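Local coordinates for F420-dependent methylenetetrahydromethanopterin dehydrogenase (Methanopyrus kandleri, PDB 1QV9) that catalyses the reversible, coenzyme F420-dependent reduction of methenyl-tetrahydromethanopterin to methylene-tetrahydromethanopterin in methanogenesis from carbon dioxide, at the interface of chains A and B. Numbering follows the deposited sequence. Chains: chain A/B, F420-dependent methylenetetrahydromethanopterin dehydrogenase.

The interface of chains A and B. Residues chain A 26-27, 155, 262-265; chain B 129, 132-134.
B:Asp133 reaches from the loop ahead of helix 134-150 into the strip A:Leu262 to A:Pro265 of the other subunit. Its CB lies beside the backbone nitrogens of A:Thr264 and A:Pro265, and its CG, set between its backbone N and carbonyl carbon (chi1 72°), comes over CA of A:Arg263. At the tip, carboxylate OD2 takes a salt bridge from NH2 of A:Arg155 at 2.8 Å, nearly straight and in the guanidinium plane, and a hydrogen bond of 2.9 Å from the backbone N of A:Thr264, on the anti side and tilted out of the carboxylate plane. OD1 meets a water 2.9 Å away that also touches the carbonyl O of A:Leu262. A short acid suits this place: one oxygen serves a charged group and a peptide N-H. The small hydroxyl OG1 of A:Thr264 can accept from the same NH2 of A:Arg155 at 2.8 Å, helping to fix that guanidinium, whose face lies against CG of A:Leu262.

A:Arg27 bends at chi3 (-43°), turning NH2 onto the carbonyl O of B:Leu132 at 2.8 Å, in the guanidinium plane. CB of B:Arg129 covers one face of this guanidinium, and carboxylate OE1 of A:Glu26 pairs with the same NH2, which probably eases repulsion between A:Arg27 and B:Arg129, NH1 to NE 3.3 Å. Arginine's long, flat, charged tip can give N-H bonds to both carbonyl and carboxylate. A leucine in place of A:Arg27 would probably leave the B:Leu132 carbonyl without this donor and A:Glu26 without its charged mate. The puckered ring of B:Pro134 lays its CG and CD against the carboxylate of A:Glu26, CD to CD 3.6 Å. With its symmetry twin, this polar patch joins two subunits of the hexamer, a trimer of dimers.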
# COMPACT_ATOMS: atom_id res chain seq x y z
N GLU A 26 12.51 0.94 29.48
CA GLU A 26 11.80 1.67 28.46
C GLU A 26 11.07 2.93 28.85
O GLU A 26 10.87 3.80 28.01
CB GLU A 26 10.87 0.72 27.69
CG GLU A 26 9.68 0.18 28.51
CD GLU A 26 10.01 -1.02 29.39
OE1 GLU A 26 9.05 -1.62 29.92
OE2 GLU A 26 11.19 -1.39 29.54
N ARG A 27 10.67 3.03 30.11
CA ARG A 27 9.97 4.23 30.57
C ARG A 27 10.77 4.94 31.67
O ARG A 27 10.25 5.85 32.32
CB ARG A 27 8.56 3.86 31.10
CG ARG A 27 7.55 3.39 30.01
CD ARG A 27 6.28 2.83 30.66
NE ARG A 27 6.72 2.00 31.77
CZ ARG A 27 7.13 0.74 31.65
NH1 ARG A 27 7.57 0.11 32.73
NH2 ARG A 27 7.02 0.09 30.49
N ARG A 155 13.56 -8.33 21.55
CA ARG A 155 13.06 -8.99 22.76
C ARG A 155 14.07 -10.05 23.18
O ARG A 155 14.22 -10.33 24.37
CB ARG A 155 11.67 -9.61 22.56
CG ARG A 155 10.85 -9.64 23.88
CD ARG A 155 9.53 -10.30 23.73
NE ARG A 155 8.68 -9.75 22.67
CZ ARG A 155 7.99 -8.62 22.76
NH1 ARG A 155 7.27 -8.22 21.75
NH2 ARG A 155 8.02 -7.92 23.88
N LEU A 262 2.27 -9.31 21.49
CA LEU A 262 3.00 -9.54 22.72
C LEU A 262 3.65 -8.26 23.24
O LEU A 262 4.33 -7.53 22.47
CB LEU A 262 4.09 -10.60 22.51
CG LEU A 262 4.98 -10.92 23.71
CD1 LEU A 262 4.09 -11.59 24.79
CD2 LEU A 262 6.07 -11.91 23.29
N ARG A 263 3.45 -7.97 24.52
CA ARG A 263 4.12 -6.84 25.16
C ARG A 263 4.73 -7.37 26.46
O ARG A 263 4.06 -8.10 27.21
CB ARG A 263 3.16 -5.69 25.43
CG ARG A 263 2.44 -5.20 24.20
CD ARG A 263 1.49 -4.01 24.50
NE ARG A 263 0.71 -3.78 23.29
CZ ARG A 263 1.07 -3.01 22.26
NH1 ARG A 263 0.28 -2.98 21.20
NH2 ARG A 263 2.13 -2.22 22.34
N THR A 264 5.99 -7.03 26.71
CA THR A 264 6.71 -7.50 27.89
C THR A 264 7.40 -6.34 28.58
O THR A 264 8.63 -6.21 28.55
CB THR A 264 7.75 -8.62 27.55
OG1 THR A 264 8.70 -8.16 26.55
CG2 THR A 264 7.04 -9.86 27.05
N PRO A 265 6.61 -5.45 29.21
CA PRO A 265 7.14 -4.28 29.91
C PRO A 265 7.73 -4.62 31.26
O PRO A 265 7.40 -5.66 31.85
CB PRO A 265 5.92 -3.38 30.07
CG PRO A 265 4.83 -4.42 30.33
CD PRO A 265 5.14 -5.51 29.32
N ARG B 129 2.79 1.90 31.09
CA ARG B 129 3.23 0.51 31.21
C ARG B 129 2.36 -0.55 30.50
O ARG B 129 2.87 -1.57 30.02
CB ARG B 129 3.40 0.14 32.72
CG ARG B 129 3.88 -1.26 32.95
CD ARG B 129 4.17 -1.55 34.44
NE ARG B 129 5.35 -0.84 34.93
CZ ARG B 129 5.32 0.34 35.53
NH1 ARG B 129 6.45 0.92 35.92
NH2 ARG B 129 4.17 0.95 35.76
N LEU B 132 3.42 0.58 26.47
CA LEU B 132 4.81 0.73 26.04
C LEU B 132 5.82 -0.24 26.64
O LEU B 132 6.29 -0.04 27.78
CB LEU B 132 5.29 2.15 26.32
CG LEU B 132 6.61 2.47 25.60
CD1 LEU B 132 6.26 2.89 24.17
CD2 LEU B 132 7.39 3.54 26.31
N ASP B 133 6.19 -1.28 25.89
CA ASP B 133 7.25 -2.20 26.34
C ASP B 133 8.46 -1.85 25.46
O ASP B 133 8.36 -0.93 24.63
CB ASP B 133 6.85 -3.68 26.21
CG ASP B 133 6.81 -4.18 24.76
OD1 ASP B 133 6.54 -3.38 23.84
OD2 ASP B 133 7.03 -5.39 24.56
N PRO B 134 9.62 -2.51 25.65
CA PRO B 134 10.82 -2.20 24.85
C PRO B 134 10.59 -2.25 23.33
O PRO B 134 11.03 -1.33 22.60
CB PRO B 134 11.84 -3.22 25.34
CG PRO B 134 11.44 -3.34 26.85
CD PRO B 134 9.94 -3.45 26.75
O HOH W 1 5.37 -4.97 21.78